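Local coordinates for NanU sialic acid binding protein (Bacteroides fragilis, PDB 4L7T), which binds sialic acid with high affinity at the outer membrane, probably handing it on for uptake as SusD-family proteins do, at residues T91-F96 / R144-V149; V216-G221 / A396-L401; Y472-L477 / K484-V489. All coordinates share one frame; numbering follows the deposited sequence.

Interaction 1 (T91-F96 / R144-V149); sequences TGISNF and RSWGDV
Phe96 and Trp146 form the centre of this contact, with Ile93 and Val149 beside them. The Trp146 side chain can be followed outward from its backbone. Trp146 CB lies 4.0 Å from Phe96 CE1. CG is anti to the carbonyl carbon of Trp146 (chi1 -75°), and the indole extends toward the 91-96 loop. Trp146 CG meets Phe96 CE1 at 3.7 Å. Trp146 CD1 touches the same Phe96 carbon, and Trp146 CD2 meets Phe96 CD1 at 3.7 Å. These contacts make an edge-to-face pair: the edge of Phe96 is directed at the face of the five-membered ring, with the planes at 68° and the centroids 4.8 Å apart. NE1 donates a hydrogen bond to Pro496 O, so the buried indole N-H is satisfied. Farther out, the six-membered ring takes a CH-pi contact from the backbone of Phe96. Phe96 CA stands over the face, 20° off the ring normal. Trp146 CH2 finally meets Ile93 CG2 at 4.0 Å, at the ring edge and near the indole plane.

Val149 CG1 makes a looser contact with Phe96 CE1, at 4.4 Å. No hydrogen bond joins the two segments. Within the loop, Thr91 OG1 donates to Ile93 O from above the carbonyl plane. Leu56 and Leu57 of helix 51-58 also touch Ile93, and Val501 touches Phe96. The ring of Trp495 also meets that of Trp146. Rings and aliphatic groups together make a buried aromatic cluster. It joins the C-terminal part of helix 121-146 to the loop before helix 99-115 in the helical SusD-like fold.

Interaction 2 (V216-G221 / A396-L401); sequences VYLWSG and AEAKAL
Leu218 in segment 216-221 of helix 206-223 meets segment 396-401 of helix 388-401. Its apolar contacts come first. Leu218 CD2 lies 3.9 Å from Ala398 CA and 4.0 Å from Ala398 CB, so one methyl group rests against both the backbone and the side chain of the alanine. The same Leu218 CD2 meets Leu401 CD1 at 3.9 Å. Leu218 CG is anti to its own carbonyl carbon (chi1 -68°), and this points the side chain toward helix 388-401.

A mixed contact lies at the other branch. Leu218 CD1 approaches Glu397 OE1 at 4.4 Å, a loose approach of a methyl group to a carboxylate oxygen.

The backbones stay well apart. The axes of the two short segments come no closer than 11.1 Å and run in nearly the same direction, at 28°. Leu218 spans much of the separation, and at the small Ala398 its CD2 reaches the helix backbone. Tyr231 of helix 227-244 touches both Leu218 and Leu401.

No hydrogen bond or salt bridge crosses between the segments. The chemistry is mainly van der Waals packing of aliphatic groups, which joins two helices of the SusD-family region, part of the TPR clan, without a polar link.

Interaction 3 (Y472-L477 / K484-V489); sequences YDLRLL and KRTSAV. With NA (sodium ion), chain F; EDO (1,2-ethanediol), chain D.
Leu474, in segment 472-477 of helix 470-477, meets Arg485 and Thr486 where helix 479-485 ends. Along 484-489, Lys484 comes first and contributes through its backbone: its O accepts a hydrogen bond from a water bound to the sodium ion.

Arg485 follows. Arg485 CB lies 4.4 Å from Leu474 CD1, a loose aliphatic contact. Its guanidinium group is engaged outside the two segments, where NH1 forms a salt bridge with Glu454.

Thr486 makes the closer contact. Thr486 CG2 and Leu474 CD1 meet tip to tip at 3.8 Å. Thr486 CG2 is anti to the carbonyl carbon, while OG1 sits between the backbone N and that carbon (chi1 80°). The methyl group thus faces the leucine, and OG1 has two polar partners. Thr486 OG1 hydrogen-bonds with Val482 O and accepts from Ala488 N at 3.1 Å, with an N-H...O angle of 155°. The backbone O of Thr486 binds sodium at 2.4 Å.

Ala488 O accepts a hydrogen bond from a second sodium-bound water at 2.8 Å. A third water and Thr483 O also bind the ion.

The bond from Ala488 N to Thr486 OG1 defines an ST turn. Here carbonyl groups at and just beyond the helix end, Thr483 O and Thr486 O, bind sodium, with the threonine methyl group packed against the preceding helix.

Helix 470-477 connects the three contacts. Interactions 1 and 3 have centres about 17 Å apart and probably share two hydrogen bonds: Arg144 O with Arg475 NH2 at 2.9 Å, and Ser145 OG with Tyr472 OH at 3.1 Å. Interactions 2 and 3, centres about 16 Å apart, meet by packing; Leu476 CD1 lies 3.6 Å from Trp219 CA. Interactions 1 and 2 are about 24 Å apart between centres, yet Arg144 CD touches Trp219 CE3 at 3.7 Å. On 472-477, Asp473 OD2 accepts a 2.7 Å hydrogen bond from O2 of an ethanediol, probably from the crystallisation liquor, and forms a salt bridge with Arg460. Sodium belongs to interaction 3; no sialic acid is bound to mark its site.

Interaction 1 (T91-F96 / R144-V149)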
loop_
_atom_site.group_PDB
_atom_site.type_symbol
_atom_site.label_atom_id
_atom_site.label_comp_id
_atom_site.label_asym_id
_atom_site.label_seq_id
_atom_site.Cartn_x
_atom_site.Cartn_y
_atom_site.Cartn_z
ATOM N N THR A 91 -12.037 16.466 -4.916
ATOM C CA THR A 91 -10.961 15.675 -5.548
ATOM C C THR A 91 -10.616 14.435 -4.753
ATOM O O THR A 91 -9.885 13.604 -5.257
ATOM C CB THR A 91 -9.651 16.541 -5.728
ATOM O OG1 THR A 91 -9.215 16.930 -4.425
ATOM C CG2 THR A 91 -9.945 17.756 -6.636
ATOM N N GLY A 92 -11.143 14.288 -3.558
ATOM C CA GLY A 92 -10.874 13.061 -2.717
ATOM C C GLY A 92 -9.548 13.204 -1.955
ATOM O O GLY A 92 -9.527 13.114 -0.734
ATOM N N ILE A 93 -8.478 13.517 -2.653
ATOM C CA ILE A 93 -7.188 13.865 -2.036
ATOM C C ILE A 93 -6.723 15.218 -2.579
ATOM O O ILE A 93 -6.949 15.494 -3.763
ATOM C CB ILE A 93 -6.130 12.813 -2.472
ATOM C CG1 ILE A 93 -6.413 11.458 -1.869
ATOM C CG2 ILE A 93 -4.744 13.238 -1.972
ATOM C CD1 ILE A 93 -5.468 10.271 -2.460
ATOM N N SER A 94 -6.090 16.056 -1.762
ATOM C CA SER A 94 -5.628 17.367 -2.230
ATOM C C SER A 94 -4.128 17.461 -2.220
ATOM O O SER A 94 -3.467 16.652 -1.554
ATOM C CB SER A 94 -6.122 18.472 -1.266
ATOM O OG SER A 94 -7.539 18.486 -1.231
ATOM N N ASN A 95 -3.614 18.477 -2.918
ATOM C CA ASN A 95 -2.220 18.948 -2.825
ATOM C C ASN A 95 -1.212 17.782 -3.097
ATOM O O ASN A 95 -0.234 17.659 -2.376
ATOM C CB ASN A 95 -1.966 19.590 -1.412
ATOM C CG ASN A 95 -3.092 20.609 -0.988
ATOM O OD1 ASN A 95 -3.529 20.666 0.189
ATOM N ND2 ASN A 95 -3.503 21.442 -1.953
ATOM N N PHE A 96 -1.462 16.971 -4.130
ATOM C CA PHE A 96 -0.563 15.880 -4.521
ATOM C C PHE A 96 -0.220 15.013 -3.349
ATOM O O PHE A 96 0.938 14.546 -3.260
ATOM C CB PHE A 96 0.690 16.396 -5.277
ATOM C CG PHE A 96 0.354 17.145 -6.542
ATOM C CD1 PHE A 96 -0.059 16.459 -7.711
ATOM C CD2 PHE A 96 0.366 18.556 -6.552
ATOM C CE1 PHE A 96 -0.427 17.110 -8.846
ATOM C CE2 PHE A 96 -0.061 19.217 -7.711
ATOM C CZ PHE A 96 -0.415 18.506 -8.855
ATOM N N ARG A 144 1.621 7.445 -11.292
ATOM C CA ARG A 144 0.486 6.566 -11.533
ATOM C C ARG A 144 -0.842 7.270 -11.167
ATOM O O ARG A 144 -1.929 6.828 -11.656
ATOM C CB ARG A 144 0.666 5.339 -10.654
ATOM C CG ARG A 144 1.759 4.391 -11.129
ATOM C CD ARG A 144 1.866 3.163 -10.218
ATOM N NE ARG A 144 2.375 3.492 -8.891
ATOM C CZ ARG A 144 2.469 2.621 -7.896
ATOM N NH1 ARG A 144 1.978 1.375 -7.997
ATOM N NH2 ARG A 144 2.965 3.054 -6.725
ATOM N N SER A 145 -0.772 8.314 -10.337
ATOM C CA SER A 145 -2.021 8.953 -9.792
ATOM C C SER A 145 -2.362 10.240 -10.538
ATOM O O SER A 145 -3.543 10.441 -10.841
ATOM C CB SER A 145 -1.773 9.245 -8.348
ATOM O OG SER A 145 -1.757 7.958 -7.640
ATOM N N TRP A 146 -1.366 11.099 -10.748
ATOM C CA TRP A 146 -1.609 12.385 -11.480
ATOM C C TRP A 146 -1.016 12.465 -12.894
ATOM O O TRP A 146 -1.423 13.337 -13.684
ATOM C CB TRP A 146 -1.163 13.605 -10.650
ATOM C CG TRP A 146 -2.156 13.910 -9.522
ATOM C CD1 TRP A 146 -3.378 14.613 -9.653
ATOM C CD2 TRP A 146 -2.150 13.426 -8.138
ATOM N NE1 TRP A 146 -4.010 14.664 -8.448
ATOM C CE2 TRP A 146 -3.307 13.932 -7.517
ATOM C CE3 TRP A 146 -1.227 12.634 -7.363
ATOM C CZ2 TRP A 146 -3.610 13.694 -6.180
ATOM C CZ3 TRP A 146 -1.522 12.413 -6.050
ATOM C CH2 TRP A 146 -2.705 12.941 -5.452
ATOM N N GLY A 147 -0.047 11.602 -13.247
ATOM C CA GLY A 147 0.449 11.534 -14.647
ATOM C C GLY A 147 1.610 12.470 -14.909
ATOM O O GLY A 147 2.745 12.229 -14.464
ATOM N N ASP A 148 1.343 13.567 -15.646
ATOM C CA ASP A 148 2.298 14.675 -15.738
ATOM C C ASP A 148 2.377 15.489 -14.451
ATOM O O ASP A 148 1.377 15.989 -13.945
ATOM C CB ASP A 148 1.845 15.690 -16.831
ATOM C CG ASP A 148 1.657 15.086 -18.165
ATOM O OD1 ASP A 148 1.888 13.909 -18.387
ATOM O OD2 ASP A 148 1.232 15.857 -19.090
ATOM N N VAL A 149 3.572 15.612 -13.859
ATOM C CA VAL A 149 3.702 16.285 -12.573
ATOM C C VAL A 149 5.020 17.090 -12.578
ATOM O O VAL A 149 5.859 16.866 -13.417
ATOM C CB VAL A 149 3.697 15.325 -11.331
ATOM C CG1 VAL A 149 2.284 14.629 -11.185
ATOM C CG2 VAL A 149 4.835 14.296 -11.454
#

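Interaction 2 (V216-G221 / A396-L401)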
loop_
_atom_site.group_PDB
_atom_site.type_symbol
_atom_site.label_atom_id
_atom_site.label_comp_id
_atom_site.label_asym_id
_atom_site.label_seq_id
_atom_site.Cartn_x
_atom_site.Cartn_y
_atom_site.Cartn_z
ATOM N N VAL A 216 8.309 -0.545 -11.080
ATOM C CA VAL A 216 8.501 0.557 -11.992
ATOM C C VAL A 216 8.750 -0.005 -13.382
ATOM O O VAL A 216 8.164 0.503 -14.388
ATOM C CB VAL A 216 9.662 1.416 -11.460
ATOM C CG1 VAL A 216 10.264 2.267 -12.567
ATOM C CG2 VAL A 216 9.158 2.330 -10.328
ATOM N N TYR A 217 9.560 -1.071 -13.481
ATOM C CA TYR A 217 9.777 -1.629 -14.804
ATOM C C TYR A 217 8.618 -2.480 -15.337
ATOM O O TYR A 217 8.414 -2.517 -16.556
ATOM C CB TYR A 217 11.131 -2.381 -14.857
ATOM C CG TYR A 217 12.267 -1.404 -14.995
ATOM C CD1 TYR A 217 12.841 -1.196 -16.253
ATOM C CD2 TYR A 217 12.794 -0.722 -13.888
ATOM C CE1 TYR A 217 13.929 -0.317 -16.380
ATOM C CE2 TYR A 217 13.880 0.196 -14.021
ATOM C CZ TYR A 217 14.411 0.406 -15.263
ATOM O OH TYR A 217 15.475 1.320 -15.379
ATOM N N LEU A 218 7.810 -3.110 -14.493
ATOM C CA LEU A 218 6.521 -3.633 -14.956
ATOM C C LEU A 218 5.617 -2.517 -15.512
ATOM O O LEU A 218 5.022 -2.736 -16.578
ATOM C CB LEU A 218 5.788 -4.364 -13.835
ATOM C CG LEU A 218 6.400 -5.676 -13.349
ATOM C CD1 LEU A 218 5.588 -6.320 -12.170
ATOM C CD2 LEU A 218 6.512 -6.633 -14.601
ATOM N N TRP A 219 5.524 -1.382 -14.799
ATOM C CA TRP A 219 4.681 -0.230 -15.265
ATOM C C TRP A 219 5.270 0.322 -16.567
ATOM O O TRP A 219 4.511 0.559 -17.543
ATOM C CB TRP A 219 4.644 0.831 -14.165
ATOM C CG TRP A 219 3.719 1.967 -14.564
ATOM C CD1 TRP A 219 3.980 3.025 -15.407
ATOM C CD2 TRP A 219 2.342 2.061 -14.219
ATOM N NE1 TRP A 219 2.850 3.791 -15.562
ATOM C CE2 TRP A 219 1.838 3.234 -14.836
ATOM C CE3 TRP A 219 1.492 1.298 -13.390
ATOM C CZ2 TRP A 219 0.504 3.663 -14.687
ATOM C CZ3 TRP A 219 0.159 1.706 -13.229
ATOM C CH2 TRP A 219 -0.320 2.913 -13.888
ATOM N N SER A 220 6.587 0.504 -16.630
ATOM C CA SER A 220 7.244 0.995 -17.864
ATOM C C SER A 220 6.886 0.031 -19.004
ATOM O O SER A 220 6.548 0.452 -20.150
ATOM C CB SER A 220 8.814 0.952 -17.722
ATOM O OG SER A 220 9.315 1.437 -18.978
ATOM N N GLY A 221 6.993 -1.278 -18.735
ATOM C CA GLY A 221 6.919 -2.276 -19.775
ATOM C C GLY A 221 5.495 -2.423 -20.319
ATOM O O GLY A 221 5.300 -2.542 -21.546
ATOM N N ALA A 396 5.990 -13.542 -10.145
ATOM C CA ALA A 396 4.982 -14.323 -10.894
ATOM C C ALA A 396 4.453 -13.468 -12.052
ATOM O O ALA A 396 4.316 -13.957 -13.178
ATOM C CB ALA A 396 3.825 -14.735 -9.956
ATOM N N GLU A 397 4.122 -12.197 -11.779
ATOM C CA GLU A 397 3.545 -11.354 -12.816
ATOM C C GLU A 397 4.557 -11.063 -13.892
ATOM O O GLU A 397 4.228 -11.098 -15.101
ATOM C CB GLU A 397 3.099 -10.063 -12.169
ATOM C CG GLU A 397 2.235 -9.190 -13.127
ATOM C CD GLU A 397 1.297 -8.231 -12.363
ATOM O OE1 GLU A 397 1.548 -7.886 -11.166
ATOM O OE2 GLU A 397 0.260 -7.838 -12.930
ATOM N N ALA A 398 5.805 -10.741 -13.512
ATOM C CA ALA A 398 6.832 -10.489 -14.552
ATOM C C ALA A 398 6.995 -11.770 -15.419
ATOM O O ALA A 398 7.162 -11.665 -16.681
ATOM C CB ALA A 398 8.190 -10.147 -13.903
ATOM N N LYS A 399 7.006 -12.912 -14.774
ATOM C CA LYS A 399 7.141 -14.230 -15.487
ATOM C C LYS A 399 5.974 -14.415 -16.474
ATOM O O LYS A 399 6.163 -14.699 -17.666
ATOM C CB LYS A 399 7.245 -15.397 -14.514
ATOM C CG LYS A 399 8.672 -15.459 -13.888
ATOM C CD LYS A 399 8.846 -16.598 -12.897
ATOM C CE LYS A 399 10.307 -16.650 -12.524
ATOM N NZ LYS A 399 10.480 -17.909 -11.695
ATOM N N ALA A 400 4.772 -14.164 -15.987
ATOM C CA ALA A 400 3.562 -14.309 -16.838
ATOM C C ALA A 400 3.603 -13.363 -18.012
ATOM O O ALA A 400 3.305 -13.764 -19.140
ATOM C CB ALA A 400 2.357 -14.025 -16.019
ATOM N N LEU A 401 4.047 -12.128 -17.809
ATOM C CA LEU A 401 4.107 -11.176 -18.900
ATOM C C LEU A 401 5.160 -11.546 -19.975
ATOM O O LEU A 401 5.162 -10.985 -21.090
ATOM C CB LEU A 401 4.313 -9.733 -18.314
ATOM C CG LEU A 401 3.088 -9.254 -17.557
ATOM C CD1 LEU A 401 3.498 -7.993 -16.714
ATOM C CD2 LEU A 401 1.943 -8.884 -18.560
#

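Interaction 3 (Y472-L477 / K484-V489)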
loop_
_atom_site.group_PDB
_atom_site.type_symbol
_atom_site.label_atom_id
_atom_site.label_comp_id
_atom_site.label_asym_id
_atom_site.label_seq_id
_atom_site.Cartn_x
_atom_site.Cartn_y
_atom_site.Cartn_z
ATOM N N TYR A 472 -3.977 -0.065 -7.901
ATOM C CA TYR A 472 -2.772 -0.026 -8.744
ATOM C C TYR A 472 -2.543 -1.377 -9.522
ATOM O O TYR A 472 -1.934 -1.288 -10.618
ATOM C CB TYR A 472 -1.558 0.245 -7.842
ATOM C CG TYR A 472 -1.356 1.669 -7.419
ATOM C CD1 TYR A 472 -1.628 2.727 -8.269
ATOM C CD2 TYR A 472 -0.817 1.937 -6.125
ATOM C CE1 TYR A 472 -1.294 4.044 -7.868
ATOM C CE2 TYR A 472 -0.486 3.258 -5.711
ATOM C CZ TYR A 472 -0.694 4.279 -6.636
ATOM O OH TYR A 472 -0.374 5.554 -6.275
ATOM N N ASP A 473 -3.024 -2.507 -9.002
ATOM C CA ASP A 473 -2.844 -3.825 -9.679
ATOM C C ASP A 473 -3.708 -3.829 -10.973
ATOM O O ASP A 473 -3.204 -4.214 -12.046
ATOM C CB ASP A 473 -3.252 -4.963 -8.807
ATOM C CG ASP A 473 -2.231 -5.234 -7.634
ATOM O OD1 ASP A 473 -1.107 -4.695 -7.632
ATOM O OD2 ASP A 473 -2.587 -6.022 -6.747
ATOM N N LEU A 474 -4.934 -3.333 -10.858
ATOM C CA LEU A 474 -5.798 -3.209 -12.051
ATOM C C LEU A 474 -5.215 -2.212 -12.997
ATOM O O LEU A 474 -5.172 -2.505 -14.192
ATOM C CB LEU A 474 -7.257 -2.825 -11.702
ATOM C CG LEU A 474 -7.944 -3.872 -10.823
ATOM C CD1 LEU A 474 -9.315 -3.410 -10.357
ATOM C CD2 LEU A 474 -8.187 -5.201 -11.597
ATOM N N ARG A 475 -4.790 -1.064 -12.499
ATOM C CA ARG A 475 -4.245 -0.016 -13.383
ATOM C C ARG A 475 -3.026 -0.499 -14.145
ATOM O O ARG A 475 -2.850 -0.130 -15.303
ATOM C CB ARG A 475 -3.802 1.242 -12.591
ATOM C CG ARG A 475 -5.005 2.073 -12.152
ATOM C CD ARG A 475 -5.406 3.192 -13.159
ATOM N NE ARG A 475 -4.406 4.231 -13.237
ATOM C CZ ARG A 475 -3.682 4.610 -14.272
ATOM N NH1 ARG A 475 -3.751 3.991 -15.443
ATOM N NH2 ARG A 475 -2.825 5.596 -14.110
ATOM N N LEU A 476 -2.146 -1.274 -13.502
ATOM C CA LEU A 476 -0.949 -1.717 -14.233
ATOM C C LEU A 476 -1.396 -2.552 -15.471
ATOM O O LEU A 476 -0.847 -2.450 -16.563
ATOM C CB LEU A 476 -0.041 -2.547 -13.276
ATOM C CG LEU A 476 0.987 -3.425 -14.022
ATOM C CD1 LEU A 476 2.047 -2.514 -14.530
ATOM C CD2 LEU A 476 1.560 -4.454 -12.990
ATOM N N LEU A 477 -2.392 -3.401 -15.280
ATOM C CA LEU A 477 -2.758 -4.329 -16.373
ATOM C C LEU A 477 -3.475 -3.639 -17.512
ATOM O O LEU A 477 -3.349 -4.089 -18.670
ATOM C CB LEU A 477 -3.493 -5.522 -15.868
ATOM C CG LEU A 477 -2.532 -6.469 -15.089
ATOM C CD1 LEU A 477 -3.232 -7.721 -14.717
ATOM C CD2 LEU A 477 -1.268 -6.822 -15.808
ATOM N N LYS A 484 -13.675 -3.022 -16.269
ATOM C CA LYS A 484 -14.429 -4.230 -16.008
ATOM C C LYS A 484 -14.860 -4.374 -14.587
ATOM O O LYS A 484 -16.016 -4.731 -14.317
ATOM C CB LYS A 484 -13.629 -5.462 -16.447
ATOM C CG LYS A 484 -14.320 -6.691 -16.159
ATOM C CD LYS A 484 -15.466 -6.974 -17.184
ATOM C CE LYS A 484 -16.032 -8.397 -16.936
ATOM N NZ LYS A 484 -17.383 -8.628 -17.529
ATOM N N ARG A 485 -13.941 -4.055 -13.652
ATOM C CA ARG A 485 -14.222 -4.343 -12.256
ATOM C C ARG A 485 -14.507 -3.117 -11.407
ATOM O O ARG A 485 -14.835 -3.248 -10.207
ATOM C CB ARG A 485 -13.122 -5.230 -11.643
ATOM C CG ARG A 485 -13.220 -6.684 -12.166
ATOM C CD ARG A 485 -12.394 -7.630 -11.327
ATOM N NE ARG A 485 -12.607 -9.042 -11.661
ATOM C CZ ARG A 485 -11.702 -9.834 -12.250
ATOM N NH1 ARG A 485 -10.533 -9.339 -12.642
ATOM N NH2 ARG A 485 -11.977 -11.126 -12.387
ATOM N N THR A 486 -14.366 -1.923 -11.950
ATOM C CA THR A 486 -14.602 -0.716 -11.122
ATOM C C THR A 486 -15.587 0.206 -11.808
ATOM O O THR A 486 -15.854 0.036 -13.026
ATOM C CB THR A 486 -13.291 0.060 -10.862
ATOM O OG1 THR A 486 -12.940 0.856 -11.987
ATOM C CG2 THR A 486 -12.093 -0.883 -10.525
ATOM N N SER A 487 -16.015 1.256 -11.107
ATOM C CA SER A 487 -16.824 2.280 -11.785
ATOM C C SER A 487 -16.091 3.406 -12.486
ATOM O O SER A 487 -16.705 4.373 -12.972
ATOM C CB SER A 487 -17.759 2.887 -10.741
ATOM O OG SER A 487 -17.010 3.322 -9.614
ATOM N N ALA A 488 -14.749 3.325 -12.533
ATOM C CA ALA A 488 -13.906 4.322 -13.181
ATOM C C ALA A 488 -14.080 4.219 -14.668
ATOM O O ALA A 488 -14.278 3.113 -15.181
ATOM C CB ALA A 488 -12.398 4.109 -12.833
ATOM N N VAL A 489 -13.964 5.358 -15.350
ATOM C CA VAL A 489 -13.995 5.303 -16.838
ATOM C C VAL A 489 -12.613 5.593 -17.413
ATOM O O VAL A 489 -11.769 6.197 -16.766
ATOM C CB VAL A 489 -15.071 6.298 -17.363
ATOM C CG1 VAL A 489 -16.475 5.891 -16.837
ATOM C CG2 VAL A 489 -14.739 7.710 -16.977
HETATM NA NA NA F . -17.096 -0.361 -15.085
HETATM C C1 EDO D . -6.107 -6.080 -2.809
HETATM O O1 EDO D . -7.160 -6.903 -2.125
HETATM C C2 EDO D . -4.835 -6.482 -3.606
HETATM O O2 EDO D . -4.612 -6.416 -5.081
HETATM O O HOH W 1 -17.853 -2.168 -13.911
HETATM O O HOH W 2 -16.607 1.587 -15.731
HETATM O O HOH W 3 -19.166 0.578 -14.284
#